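Long-range contacts in aminoacyl-histidine dipeptidase (Vibrio alginolyticus, PDB 3MRU), which probably hydrolyses dipeptides, with a preference for hydrophobic ones including prolyl amino acids, as a zinc-dependent metallopeptidase of the M20C family: residues 57-63 with 141-147; 248-254 with 266-272; 368-372 with 431-435. All blocks are in the same frame, centred on the assembly; numbering follows the deposited sequence.

Three pairings lie in different parts of a two-lobed metallopeptidase, met in series along the chain with none enclosing or crossing another. Contact 1 comes first, closing a loop of 77 residues that carries the zinc ligands H80 and D119; it joins strands 59-63 and 141-146, neighbours in a six-stranded mixed sheet. Contact 2 pairs strands 249-255 and 266-273 across only 11 residues, on the opposite side of the chain's centre; the centres of contacts 1 and 2 lie about 56 Å apart. Contact 3 closes 58 residues near the middle of the molecule, bringing the end of strand 361-370 to the turn after strand 430-432. Contacts 2 and 3 reach the same large branched sheet.

Contact 1 (57-63 with 141-147); sequences GNVFIKK and IEVLLTI
N58 enters the pairing just ahead of the strand proper, its CB lying 3.8 Å from L144 CD1, while its ND2 is hydrogen-bonded to G155 O. V59 then opens the antiparallel ladder with L145. V59 N reaches L145 O at 3.1 Å and L145 N returns to V59 O at 2.9 Å, both bonds nearly straight at 170°. At the next, non-hydrogen-bonded position the side chains of F60 and L144 lie side by side, pointing the same way. L144 CG stands anti to its backbone N (chi1 -162°), which carries CD1 over one face of the F60 ring, toward the rim, and brings CD2 to the CD2-CE2 side of that ring. W163 meets the same phenyl group. I61 and V143 form a second hydrogen-bonded pair with more bent bonds, I61 N to V143 O being 3.2 Å, and their side chains join V59 and L145 on one face. K62 extends beside E142 without a salt bridge: K62 NZ stays 6.6 Å from E142 OE1, and E142 OE2 instead accepts from K165 N. The ladder ends at K63, whose N lies 2.8 Å from I141 O, while its ammonium group is held by the carbonyls of L131 and S133. This is a strand pair inside the mixed β-sheet of the metal-binding part. Strand 50-53 flanks 59-63 and strand 75-80 flanks 141-146, bringing T146 alongside the zinc ligand H80, while helices 36-46 and 124-132 cover the V59, I61, V143 and L145 face.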
# COMPACT_ATOMS: atom_id res chain seq x y z
N GLY A 57 -20.57 10.20 5.48
CA GLY A 57 -20.81 10.12 4.04
C GLY A 57 -20.71 8.89 3.15
O GLY A 57 -20.46 9.00 1.95
N ASN A 58 -20.90 7.72 3.75
CA ASN A 58 -20.82 6.44 3.03
C ASN A 58 -22.27 5.99 2.82
O ASN A 58 -23.16 6.25 3.65
CB ASN A 58 -20.01 5.35 3.74
CG ASN A 58 -18.55 5.73 3.90
OD1 ASN A 58 -17.85 6.02 2.93
ND2 ASN A 58 -18.09 5.77 5.15
N VAL A 59 -22.50 5.34 1.68
CA VAL A 59 -23.83 4.95 1.25
C VAL A 59 -24.03 3.47 1.54
O VAL A 59 -23.12 2.65 1.32
CB VAL A 59 -24.06 5.24 -0.26
CG1 VAL A 59 -25.52 5.05 -0.63
CG2 VAL A 59 -23.61 6.66 -0.63
N PHE A 60 -25.20 3.14 2.07
CA PHE A 60 -25.57 1.77 2.42
C PHE A 60 -26.93 1.49 1.80
O PHE A 60 -27.86 2.28 1.96
CB PHE A 60 -25.69 1.61 3.94
CG PHE A 60 -24.47 2.05 4.70
CD1 PHE A 60 -24.04 3.37 4.67
CD2 PHE A 60 -23.77 1.14 5.46
CE1 PHE A 60 -22.92 3.76 5.36
CE2 PHE A 60 -22.66 1.53 6.17
CZ PHE A 60 -22.23 2.84 6.12
N ILE A 61 -27.06 0.37 1.10
CA ILE A 61 -28.29 0.11 0.38
C ILE A 61 -28.70 -1.33 0.59
O ILE A 61 -27.93 -2.25 0.31
CB ILE A 61 -28.11 0.42 -1.12
CG1 ILE A 61 -27.95 1.92 -1.33
CG2 ILE A 61 -29.28 -0.10 -1.93
CD1 ILE A 61 -27.37 2.32 -2.69
N LYS A 62 -29.92 -1.51 1.10
CA LYS A 62 -30.35 -2.83 1.50
C LYS A 62 -31.33 -3.48 0.52
O LYS A 62 -32.40 -2.94 0.22
CB LYS A 62 -30.92 -2.80 2.93
CG LYS A 62 -30.67 -4.10 3.70
CD LYS A 62 -31.38 -4.16 5.06
CE LYS A 62 -31.46 -5.63 5.54
NZ LYS A 62 -32.13 -5.84 6.87
N LYS A 63 -30.95 -4.65 0.03
CA LYS A 63 -31.84 -5.43 -0.79
C LYS A 63 -32.06 -6.80 -0.17
O LYS A 63 -31.09 -7.52 0.08
CB LYS A 63 -31.30 -5.58 -2.20
CG LYS A 63 -32.13 -6.49 -3.09
CD LYS A 63 -31.64 -6.40 -4.50
CE LYS A 63 -32.42 -7.27 -5.42
NZ LYS A 63 -31.62 -7.44 -6.65
N ILE A 141 -28.77 -8.65 1.11
CA ILE A 141 -27.64 -7.88 0.59
C ILE A 141 -27.55 -6.41 1.01
O ILE A 141 -28.54 -5.67 1.01
CB ILE A 141 -27.59 -8.05 -0.96
CG1 ILE A 141 -26.79 -9.32 -1.30
CG2 ILE A 141 -26.95 -6.84 -1.65
CD1 ILE A 141 -26.97 -9.84 -2.72
N GLU A 142 -26.33 -6.03 1.37
CA GLU A 142 -25.97 -4.65 1.65
C GLU A 142 -24.90 -4.23 0.67
O GLU A 142 -24.05 -5.04 0.29
CB GLU A 142 -25.44 -4.51 3.08
CG GLU A 142 -26.34 -5.12 4.17
CD GLU A 142 -25.83 -4.85 5.58
OE1 GLU A 142 -25.92 -3.68 6.03
OE2 GLU A 142 -25.35 -5.80 6.25
N VAL A 143 -24.97 -2.99 0.21
CA VAL A 143 -23.91 -2.43 -0.60
C VAL A 143 -23.29 -1.30 0.18
O VAL A 143 -24.00 -0.47 0.73
CB VAL A 143 -24.44 -1.96 -2.01
CG1 VAL A 143 -23.71 -0.71 -2.50
CG2 VAL A 143 -24.28 -3.07 -3.02
N LEU A 144 -21.96 -1.29 0.25
CA LEU A 144 -21.26 -0.20 0.89
C LEU A 144 -20.48 0.62 -0.11
O LEU A 144 -19.58 0.11 -0.77
CB LEU A 144 -20.30 -0.73 1.95
CG LEU A 144 -19.79 0.23 3.02
CD1 LEU A 144 -19.97 1.70 2.65
CD2 LEU A 144 -20.55 -0.06 4.26
N LEU A 145 -20.82 1.89 -0.22
CA LEU A 145 -20.07 2.74 -1.12
C LEU A 145 -19.32 3.77 -0.31
O LEU A 145 -19.90 4.75 0.16
CB LEU A 145 -21.00 3.41 -2.13
CG LEU A 145 -21.68 2.44 -3.09
CD1 LEU A 145 -22.65 3.17 -3.93
CD2 LEU A 145 -20.67 1.71 -3.97
N THR A 146 -18.02 3.53 -0.15
CA THR A 146 -17.18 4.39 0.68
C THR A 146 -16.64 5.57 -0.09
O THR A 146 -16.40 5.51 -1.30
CB THR A 146 -16.00 3.64 1.28
OG1 THR A 146 -15.38 2.83 0.28
CG2 THR A 146 -16.46 2.77 2.41
N ILE A 147 -16.44 6.64 0.67
CA ILE A 147 -15.96 7.91 0.18
C ILE A 147 -14.46 7.96 0.39
O ILE A 147 -13.97 7.67 1.51
CB ILE A 147 -16.65 9.07 0.94
CG1 ILE A 147 -17.94 9.49 0.22
CG2 ILE A 147 -15.75 10.28 1.07
CD1 ILE A 147 -18.89 8.35 -0.20

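Contact 2 (248-254 with 266-272)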
# COMPACT_ATOMS: atom_id res chain seq x y z
N LEU A 248 37.83 7.70 13.42
CA LEU A 248 37.14 8.68 12.58
C LEU A 248 35.90 9.29 13.22
O LEU A 248 35.19 8.64 13.98
CB LEU A 248 36.82 8.12 11.20
CG LEU A 248 36.17 6.76 11.02
CD1 LEU A 248 34.76 6.81 11.49
CD2 LEU A 248 36.23 6.45 9.55
N ARG A 249 35.66 10.55 12.86
CA ARG A 249 34.65 11.38 13.48
C ARG A 249 33.62 11.72 12.43
O ARG A 249 33.92 11.83 11.25
CB ARG A 249 35.31 12.65 13.97
CG ARG A 249 36.54 12.40 14.81
CD ARG A 249 36.18 12.07 16.25
NE ARG A 249 35.25 13.05 16.84
CZ ARG A 249 35.58 14.31 17.18
NH1 ARG A 249 36.82 14.75 16.99
NH2 ARG A 249 34.66 15.12 17.70
N LEU A 250 32.40 11.91 12.89
CA LEU A 250 31.25 11.94 12.01
C LEU A 250 30.68 13.33 11.81
O LEU A 250 30.37 14.04 12.77
CB LEU A 250 30.18 11.05 12.61
CG LEU A 250 28.77 10.93 12.06
CD1 LEU A 250 28.76 10.09 10.81
CD2 LEU A 250 27.94 10.26 13.13
N VAL A 251 30.57 13.74 10.56
CA VAL A 251 29.91 15.02 10.27
C VAL A 251 28.49 14.93 9.69
O VAL A 251 27.58 15.60 10.14
CB VAL A 251 30.85 16.00 9.43
CG1 VAL A 251 31.95 15.26 8.67
CG2 VAL A 251 30.06 16.91 8.49
N GLU A 252 28.33 14.04 8.72
CA GLU A 252 27.13 13.99 7.90
C GLU A 252 26.68 12.52 7.66
O GLU A 252 27.52 11.64 7.47
CB GLU A 252 27.39 14.71 6.57
CG GLU A 252 26.25 14.73 5.57
CD GLU A 252 25.22 15.78 5.89
OE1 GLU A 252 24.64 16.35 4.93
OE2 GLU A 252 24.98 16.04 7.09
N PHE A 253 25.37 12.29 7.68
CA PHE A 253 24.76 10.98 7.41
C PHE A 253 23.41 11.23 6.70
O PHE A 253 22.44 11.69 7.31
CB PHE A 253 24.56 10.20 8.73
CG PHE A 253 24.49 8.68 8.57
CD1 PHE A 253 25.07 7.85 9.53
CD2 PHE A 253 23.83 8.08 7.49
CE1 PHE A 253 25.01 6.46 9.41
CE2 PHE A 253 23.77 6.70 7.37
CZ PHE A 253 24.36 5.89 8.33
N ARG A 254 23.36 10.93 5.41
CA ARG A 254 22.16 11.14 4.64
C ARG A 254 21.89 9.87 3.86
O ARG A 254 22.78 9.39 3.13
CB ARG A 254 22.36 12.33 3.69
CG ARG A 254 21.16 12.74 2.81
CD ARG A 254 20.11 13.52 3.61
NE ARG A 254 20.66 14.03 4.87
CZ ARG A 254 21.31 15.20 5.02
NH1 ARG A 254 21.77 15.54 6.21
NH2 ARG A 254 21.49 16.02 3.98
N ALA A 266 22.98 5.91 0.08
CA ALA A 266 23.17 6.53 1.38
C ALA A 266 24.60 6.93 1.47
O ALA A 266 25.44 6.37 0.79
CB ALA A 266 22.85 5.57 2.47
N PHE A 267 24.90 7.90 2.32
CA PHE A 267 26.28 8.29 2.47
C PHE A 267 26.58 8.94 3.79
O PHE A 267 25.71 9.51 4.44
CB PHE A 267 26.70 9.22 1.32
CG PHE A 267 26.19 10.63 1.46
CD1 PHE A 267 26.78 11.52 2.36
CD2 PHE A 267 25.16 11.09 0.64
CE1 PHE A 267 26.34 12.83 2.48
CE2 PHE A 267 24.71 12.42 0.75
CZ PHE A 267 25.31 13.28 1.67
N VAL A 268 27.84 8.87 4.18
CA VAL A 268 28.31 9.52 5.36
C VAL A 268 29.51 10.31 4.88
O VAL A 268 30.27 9.84 4.03
CB VAL A 268 28.71 8.48 6.45
CG1 VAL A 268 30.04 7.84 6.12
CG2 VAL A 268 28.85 9.13 7.78
N THR A 269 29.67 11.53 5.39
CA THR A 269 30.95 12.21 5.29
C THR A 269 31.54 12.20 6.68
O THR A 269 30.84 12.38 7.67
CB THR A 269 30.89 13.65 4.68
OG1 THR A 269 30.58 14.60 5.70
CG2 THR A 269 29.86 13.76 3.55
N VAL A 270 32.84 11.94 6.77
CA VAL A 270 33.50 11.84 8.05
C VAL A 270 34.84 12.58 8.01
O VAL A 270 35.43 12.80 6.93
CB VAL A 270 33.76 10.34 8.49
CG1 VAL A 270 32.47 9.50 8.48
CG2 VAL A 270 34.87 9.66 7.65
N ALA A 271 35.30 12.94 9.20
CA ALA A 271 36.64 13.45 9.43
C ALA A 271 37.50 12.34 10.04
O ALA A 271 37.03 11.57 10.88
CB ALA A 271 36.58 14.64 10.35
N LEU A 272 38.77 12.27 9.60
CA LEU A 272 39.77 11.31 10.14
C LEU A 272 41.20 11.85 9.96
O LEU A 272 41.44 12.68 9.07
CB LEU A 272 39.64 9.93 9.47
CG LEU A 272 40.30 9.59 8.13
CD1 LEU A 272 40.21 8.09 7.92
CD2 LEU A 272 39.66 10.31 6.96
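V251 and E252 both face T269, the signature of a classic beta bulge in an otherwise regular antiparallel pair. T269 O accepts from two donors on the same face of its plane, V251 N at 3.2 Å and E252 N at the same length, so the register slips by one residue between L250 and E252. Beyond the bulge the ladder resumes on each side: R249 with A271, and R254 with F267, where R254 N meets F267 O at 2.9 Å.

The tightly packed side is apolar. L248 CD2 touches V270 CG2 at 4.0 Å, and F253 CD1 comes within 4.4 Å of V268 CG2, obliquely to the ring. The reverse face mixes R249, E252, T269 and R254 with F267 and A271 and is mostly only partly exposed. There F267 CG sits between its backbone N and carbonyl carbon (chi1 77°), folding the ring under R254, whose CB makes a CH-pi contact 4.0 Å from the centroid of the F267 ring. E252 CG approaches F267 CE1 at 3.6 Å, and E252 OE1 forms a salt bridge within its own strand, 3.2 Å from R254 NH1.

Both strands lie in the M20 dimerisation-type domain, away from the metal site. Helices 318-330 and 231-242 pack on the L250, F253 and V268 face, the F324 ring meeting F253 steeply, while in the large branched sheet strand 205-213 continues beyond 266-273 and strand 346-358 borders 249-255.

Contact 3 (368-372 with 431-435); sequences IRSLI and VIHAG
An inverse gamma turn centred on H433, just after the short strand 430-432, lays its imidazole against R369 near the end of strand 361-370. The turn is closed by a weak bond from A434 N to I432 O. No hydrogen bond joins the two segments, and their closest CA atoms, those of R369 and H433, remain 7.2 Å apart, so the side chains carry the contact.

R369 supplies its aliphatic part: CB lies 3.5 Å from H433 NE2, and CD is equally near H433 CD2. Its chain stays extended from CG to NE, which carries the guanidinium past the ring to the backbone of the turn. There H433 O lies over one face of the guanidinium, 3.9 Å from R369 NH1, an arrangement in which the carbonyl dipole would favour the positive charge. The planes of the guanidinium and the imidazole are 64° apart, so they do not stack. The polar ends are fixed by other residues, R369 NE by S220 OG and H433 NE2 by S349 OG.

The strand parts of both segments belong to the large branched sheet. Strand 181-199 pairs antiparallel with 361-370 and parallel with 430-432, and so links them through a shared neighbour. Strand 346-358 borders 361-370 as well and contributes S349.

Toward the ND1 end of the ring, L371 and V431 make the apolar part. L371 CD2 meets V431 CG1 at 3.7 Å. The same methyl group approaches H433 ND1 at 4.1 Å, the side chains of L371 and H433 meeting at about a right angle. I432 points away from this pairing; its side chain touches Y181 and C184 and comes within about 12 Å of a bound zinc ion.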
# COMPACT_ATOMS: atom_id res chain seq x y z
N ILE A 368 6.95 0.60 10.00
CA ILE A 368 6.68 -0.77 10.38
C ILE A 368 5.42 -1.20 9.67
O ILE A 368 4.41 -0.47 9.65
CB ILE A 368 6.49 -0.92 11.90
CG1 ILE A 368 7.70 -0.35 12.63
CG2 ILE A 368 6.28 -2.37 12.26
CD1 ILE A 368 7.49 -0.09 14.13
N ARG A 369 5.48 -2.40 9.08
CA ARG A 369 4.32 -3.02 8.46
C ARG A 369 4.03 -4.33 9.17
O ARG A 369 4.95 -4.97 9.70
CB ARG A 369 4.62 -3.34 7.03
CG ARG A 369 4.76 -2.16 6.19
CD ARG A 369 5.19 -2.65 4.84
NE ARG A 369 5.46 -1.55 3.92
CZ ARG A 369 4.54 -0.69 3.51
NH1 ARG A 369 3.30 -0.77 3.97
NH2 ARG A 369 4.88 0.27 2.67
N SER A 370 2.76 -4.72 9.16
CA SER A 370 2.34 -5.99 9.74
C SER A 370 0.90 -6.35 9.37
O SER A 370 0.07 -5.46 9.17
CB SER A 370 2.59 -5.99 11.24
OG SER A 370 2.17 -7.24 11.77
N LEU A 371 0.63 -7.65 9.32
CA LEU A 371 -0.71 -8.17 9.09
C LEU A 371 -1.36 -8.26 10.46
O LEU A 371 -2.47 -7.78 10.66
CB LEU A 371 -0.69 -9.55 8.45
CG LEU A 371 0.32 -9.87 7.35
CD1 LEU A 371 0.21 -11.33 6.99
CD2 LEU A 371 0.06 -9.03 6.12
N ILE A 372 -0.67 -8.88 11.42
CA ILE A 372 -1.18 -8.84 12.79
C ILE A 372 -0.82 -7.49 13.43
O ILE A 372 0.36 -7.14 13.56
CB ILE A 372 -0.75 -10.06 13.67
CG1 ILE A 372 -1.12 -11.39 12.99
CG2 ILE A 372 -1.40 -9.96 15.08
CD1 ILE A 372 -2.62 -11.69 12.82
N VAL A 431 -1.69 -12.21 -0.40
CA VAL A 431 -1.63 -11.32 0.75
C VAL A 431 -0.57 -10.27 0.43
O VAL A 431 0.60 -10.61 0.27
CB VAL A 431 -1.24 -12.06 2.05
CG1 VAL A 431 -1.00 -11.08 3.17
CG2 VAL A 431 -2.34 -12.97 2.47
N ILE A 432 -0.97 -9.01 0.27
CA ILE A 432 0.03 -7.97 0.00
C ILE A 432 0.49 -7.34 1.28
O ILE A 432 -0.29 -7.10 2.21
CB ILE A 432 -0.39 -6.84 -1.01
CG1 ILE A 432 -1.90 -6.66 -1.11
CG2 ILE A 432 0.24 -7.07 -2.38
CD1 ILE A 432 -2.54 -6.00 0.09
N HIS A 433 1.78 -7.06 1.31
CA HIS A 433 2.38 -6.44 2.45
C HIS A 433 2.20 -4.95 2.21
O HIS A 433 3.19 -4.21 2.04
CB HIS A 433 3.85 -6.84 2.56
CG HIS A 433 4.35 -6.88 3.97
ND1 HIS A 433 3.80 -7.71 4.92
CD2 HIS A 433 5.31 -6.17 4.60
CE1 HIS A 433 4.40 -7.51 6.07
NE2 HIS A 433 5.33 -6.58 5.90
N ALA A 434 0.93 -4.52 2.18
CA ALA A 434 0.55 -3.15 1.85
C ALA A 434 -0.86 -2.81 2.37
O ALA A 434 -1.59 -3.67 2.86
CB ALA A 434 0.65 -2.87 0.38
N GLY A 435 -1.22 -1.53 2.27
CA GLY A 435 -2.51 -1.05 2.75
C GLY A 435 -3.58 -1.03 1.68
O GLY A 435 -3.35 -0.54 0.58